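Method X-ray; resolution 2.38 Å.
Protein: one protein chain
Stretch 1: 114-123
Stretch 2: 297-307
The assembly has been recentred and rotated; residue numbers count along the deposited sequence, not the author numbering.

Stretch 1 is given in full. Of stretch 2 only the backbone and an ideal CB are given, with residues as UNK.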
# COMPACT_ATOMS: atom_id res chain seq x y z
N ALA A 114 13.24 -19.09 0.62
CA ALA A 114 14.61 -19.21 1.11
C ALA A 114 15.57 -18.60 0.10
O ALA A 114 15.34 -18.68 -1.11
CB ALA A 114 14.95 -20.68 1.37
N VAL A 115 16.60 -17.92 0.62
CA VAL A 115 17.71 -17.49 -0.22
C VAL A 115 18.37 -18.75 -0.79
O VAL A 115 18.48 -19.77 -0.10
CB VAL A 115 18.67 -16.60 0.59
CG1 VAL A 115 19.00 -17.22 1.92
CG2 VAL A 115 19.97 -16.29 -0.15
N THR A 116 18.66 -18.71 -2.10
CA THR A 116 19.31 -19.81 -2.81
C THR A 116 20.67 -20.17 -2.19
O THR A 116 21.33 -19.36 -1.52
CB THR A 116 19.52 -19.45 -4.29
OG1 THR A 116 20.45 -18.36 -4.40
CG2 THR A 116 18.24 -19.04 -4.96
N LEU A 117 21.04 -21.43 -2.40
CA LEU A 117 22.35 -21.91 -1.96
C LEU A 117 23.49 -21.25 -2.72
O LEU A 117 24.57 -21.09 -2.15
CB LEU A 117 22.40 -23.42 -2.11
CG LEU A 117 23.32 -24.20 -1.16
CD1 LEU A 117 23.37 -23.59 0.24
CD2 LEU A 117 22.97 -25.70 -1.08
N ARG A 118 23.24 -20.77 -3.95
CA ARG A 118 24.27 -20.09 -4.74
C ARG A 118 24.50 -18.64 -4.33
O ARG A 118 25.31 -17.96 -4.97
CB ARG A 118 23.91 -20.16 -6.22
CG ARG A 118 24.32 -21.46 -6.86
CD ARG A 118 24.15 -21.37 -8.35
NE ARG A 118 23.24 -22.41 -8.83
CZ ARG A 118 23.63 -23.61 -9.24
NH1 ARG A 118 24.92 -23.94 -9.25
NH2 ARG A 118 22.72 -24.48 -9.64
N ASN A 119 23.80 -18.14 -3.31
CA ASN A 119 24.15 -16.90 -2.64
C ASN A 119 24.77 -17.16 -1.28
O ASN A 119 24.78 -16.26 -0.43
CB ASN A 119 22.91 -16.01 -2.47
CG ASN A 119 22.52 -15.30 -3.75
OD1 ASN A 119 23.34 -14.59 -4.36
ND2 ASN A 119 21.27 -15.50 -4.18
N GLN A 120 25.23 -18.38 -1.03
CA GLN A 120 25.75 -18.75 0.28
C GLN A 120 27.04 -19.56 0.15
O GLN A 120 27.18 -20.37 -0.76
CB GLN A 120 24.71 -19.56 1.09
CG GLN A 120 23.47 -18.79 1.52
CD GLN A 120 22.36 -19.69 1.96
OE1 GLN A 120 22.06 -20.68 1.29
NE2 GLN A 120 21.72 -19.36 3.08
N LYS A 121 27.96 -19.33 1.07
CA LYS A 121 29.16 -20.13 1.24
C LYS A 121 28.96 -20.95 2.51
O LYS A 121 28.05 -20.68 3.29
CB LYS A 121 30.41 -19.23 1.32
CG LYS A 121 30.92 -18.71 -0.07
CD LYS A 121 30.17 -17.46 -0.61
CE LYS A 121 30.60 -17.02 -2.02
NZ LYS A 121 29.53 -16.22 -2.72
N VAL A 122 29.75 -22.01 2.69
CA VAL A 122 29.47 -22.99 3.75
C VAL A 122 30.73 -23.27 4.55
O VAL A 122 31.74 -23.71 3.99
CB VAL A 122 28.87 -24.30 3.18
CG1 VAL A 122 28.85 -25.39 4.23
CG2 VAL A 122 27.42 -24.08 2.74
N THR A 123 30.66 -23.06 5.87
CA THR A 123 31.77 -23.41 6.75
C THR A 123 31.78 -24.92 7.04
O THR A 123 30.77 -25.47 7.48
CB THR A 123 31.67 -22.61 8.05
OG1 THR A 123 31.77 -21.21 7.76
CG2 THR A 123 32.77 -23.01 9.04
N UNK A 297 24.09 -34.09 -8.05
CA UNK A 297 24.01 -33.17 -6.93
C UNK A 297 24.24 -31.77 -7.48
O UNK A 297 25.15 -31.55 -8.28
CB UNK A 297 25.02 -33.52 -5.84
N UNK A 298 23.38 -30.83 -7.09
CA UNK A 298 23.50 -29.42 -7.45
C UNK A 298 23.51 -28.58 -6.18
O UNK A 298 23.03 -29.01 -5.12
CB UNK A 298 22.36 -28.99 -8.38
N UNK A 299 24.09 -27.39 -6.28
CA UNK A 299 24.14 -26.43 -5.19
C UNK A 299 22.82 -25.70 -5.08
O UNK A 299 22.61 -24.63 -5.66
CB UNK A 299 25.29 -25.44 -5.39
N UNK A 300 21.93 -26.29 -4.29
CA UNK A 300 20.52 -25.99 -4.29
C UNK A 300 20.00 -26.72 -3.06
O UNK A 300 20.41 -27.86 -2.81
CB UNK A 300 19.82 -26.41 -5.58
N UNK A 301 19.14 -26.04 -2.29
CA UNK A 301 18.81 -26.48 -0.95
C UNK A 301 18.05 -27.80 -0.91
O UNK A 301 18.19 -28.54 0.06
CB UNK A 301 17.99 -25.40 -0.25
N UNK A 302 17.30 -28.12 -1.98
CA UNK A 302 16.58 -29.38 -2.07
C UNK A 302 17.50 -30.61 -2.14
O UNK A 302 17.03 -31.72 -1.86
CB UNK A 302 15.67 -29.35 -3.30
N UNK A 303 18.78 -30.43 -2.49
CA UNK A 303 19.77 -31.50 -2.60
C UNK A 303 20.54 -31.78 -1.31
O UNK A 303 21.24 -32.80 -1.25
CB UNK A 303 20.77 -31.15 -3.71
N UNK A 304 20.45 -30.92 -0.29
CA UNK A 304 21.36 -30.93 0.85
C UNK A 304 20.61 -30.84 2.18
O UNK A 304 19.47 -30.38 2.25
CB UNK A 304 22.36 -29.77 0.73
N UNK A 305 21.28 -31.28 3.25
CA UNK A 305 20.93 -30.90 4.62
C UNK A 305 22.12 -30.14 5.18
O UNK A 305 23.08 -30.74 5.69
CB UNK A 305 20.58 -32.12 5.48
N UNK A 306 22.06 -28.82 5.08
CA UNK A 306 23.05 -27.92 5.66
C UNK A 306 22.30 -26.98 6.59
O UNK A 306 21.37 -26.29 6.15
CB UNK A 306 23.82 -27.15 4.59
N UNK A 307 22.64 -26.93 7.88
CA UNK A 307 21.96 -26.01 8.80
C UNK A 307 22.31 -24.55 8.52
O UNK A 307 23.25 -24.22 7.79
CB UNK A 307 22.32 -26.36 10.25

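Position 297 has no atom of stretch 1 within 5.5 Å of its ideal CB, so nothing visible constrains it; the residue is Val297, which makes no contact.

At 298 the CA-to-CB bond points sideways, yet the ideal CB lies 4.7 Å from Arg118 NH2. A guanidinium at that range favours an acidic chain, Asp or with more slack Glu, though Asn or Gln could also accept from it. Asp298 takes the place, with chi1 in t. Its OD2 lies 2.7 Å from Arg118 NH2 in a salt bridge, and Arg118 NH2 also gives a weak hydrogen bond to Asp298 OD1 (3.0 Å, 148°).

Position 299 points toward stretch 1, its ideal CB 4.2 Å from Arg118 NH1 and 4.8 Å from Leu117 CB. Beyond lie the Leu117 side chain, Val122 and the carbonyls of Leu117 and Gln120, a setting for a long apolar or aromatic chain, preferably one carrying a donor. Trp299 meets both demands. Leu117 CG sits 3.5 Å from the centroid of its five-membered ring, 9° off the normal, a CH-pi contact over the face. Trp299 CZ2 packs 3.6 Å from Val122 CG2, while NE1 donates a weak hydrogen bond to Gln120 O (3.5 Å, 161°) and lies 2.8 Å from Leu117 O.

At 300 the CB points away, leaving a wide choice, polar chains included. Asp300 turns back toward 302. The backbone still matters, since Leu117 CD2 approaches Asp300 N to 3.4 Å.

Position 301, with phi/psi of -67/-26, points sideways, its ideal CB 5.1 Å from Leu117 CD2. Val115 O is a polar target farther out, so a long polar chain or a flat ring would suit. His301, chi1 in m, reaches across: NE2 lies 3.0 Å from Val115 O, and Leu117 CD1 is over the ring face, 4.0 Å from the centroid.

Positions 302 and 303 have open space around their ideal CBs, and the residues, Ser302 and Tyr303, do not touch stretch 1. Ser302 OG donates to Asp300 OD1 at 3.0 Å.

Position 304 points toward Leu117 CD2, 4.5 Å from its ideal CB, so an apolar or aromatic group fits. Trp304 CD1 packs 3.6 Å from Leu117 CD2, and its NE1 donates to Asp298 O (3.0 Å).

Position 305 is out of reach and holds Thr305. At 306 the ideal CB faces Val122 CG2 at 5.1 Å, favouring a branched aliphatic. Ile306 CG2 lies 4.2 Å from Val122 CG2, and CD1 4.3 Å from Leu117 CD2. Position 307, again out of reach, has a phi of -70° that admits proline, and it is Pro307.

Stretch 2 (297-307) VDWDHSYWTIP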
# COMPACT_ATOMS: atom_id res chain seq x y z
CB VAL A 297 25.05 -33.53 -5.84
CG1 VAL A 297 24.97 -32.59 -4.69
CG2 VAL A 297 24.84 -34.95 -5.33
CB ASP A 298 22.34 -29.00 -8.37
CG ASP A 298 22.56 -27.64 -9.01
OD1 ASP A 298 23.69 -27.34 -9.44
OD2 ASP A 298 21.58 -26.86 -9.07
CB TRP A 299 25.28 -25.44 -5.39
CG TRP A 299 25.76 -24.75 -4.15
CD1 TRP A 299 25.80 -23.41 -3.94
CD2 TRP A 299 26.40 -25.35 -3.00
NE1 TRP A 299 26.37 -23.13 -2.72
CE2 TRP A 299 26.75 -24.30 -2.12
CE3 TRP A 299 26.68 -26.67 -2.60
CZ2 TRP A 299 27.34 -24.52 -0.88
CZ3 TRP A 299 27.29 -26.88 -1.37
CH2 TRP A 299 27.61 -25.81 -0.52
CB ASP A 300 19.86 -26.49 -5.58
CG ASP A 300 18.46 -25.96 -5.76
OD1 ASP A 300 17.55 -26.34 -4.98
OD2 ASP A 300 18.28 -25.17 -6.72
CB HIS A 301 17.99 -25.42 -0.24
CG HIS A 301 18.80 -24.27 0.24
ND1 HIS A 301 19.51 -24.31 1.42
CD2 HIS A 301 18.99 -23.03 -0.28
CE1 HIS A 301 20.11 -23.14 1.60
NE2 HIS A 301 19.81 -22.35 0.58
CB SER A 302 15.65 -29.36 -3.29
OG SER A 302 16.35 -29.03 -4.48
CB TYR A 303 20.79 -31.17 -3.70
CG TYR A 303 20.28 -31.19 -5.14
CD1 TYR A 303 19.63 -30.09 -5.69
CD2 TYR A 303 20.50 -32.29 -5.96
CE1 TYR A 303 19.18 -30.10 -7.01
CE2 TYR A 303 20.06 -32.31 -7.29
CZ TYR A 303 19.40 -31.21 -7.80
OH TYR A 303 18.99 -31.24 -9.11
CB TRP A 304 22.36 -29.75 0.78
CG TRP A 304 23.31 -29.77 -0.38
CD1 TRP A 304 23.11 -29.23 -1.63
CD2 TRP A 304 24.61 -30.36 -0.40
NE1 TRP A 304 24.21 -29.46 -2.43
CE2 TRP A 304 25.15 -30.14 -1.69
CE3 TRP A 304 25.38 -31.04 0.55
CZ2 TRP A 304 26.42 -30.58 -2.05
CZ3 TRP A 304 26.63 -31.50 0.18
CH2 TRP A 304 27.14 -31.27 -1.11
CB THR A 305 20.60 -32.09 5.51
OG1 THR A 305 21.80 -32.84 5.79
CG2 THR A 305 19.60 -32.98 4.86
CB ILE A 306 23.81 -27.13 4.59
CG1 ILE A 306 24.57 -28.07 3.66
CG2 ILE A 306 24.75 -26.13 5.23
CD1 ILE A 306 24.92 -27.44 2.34
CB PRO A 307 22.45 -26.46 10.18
CG PRO A 307 22.98 -27.87 9.98
CD PRO A 307 23.54 -27.87 8.59
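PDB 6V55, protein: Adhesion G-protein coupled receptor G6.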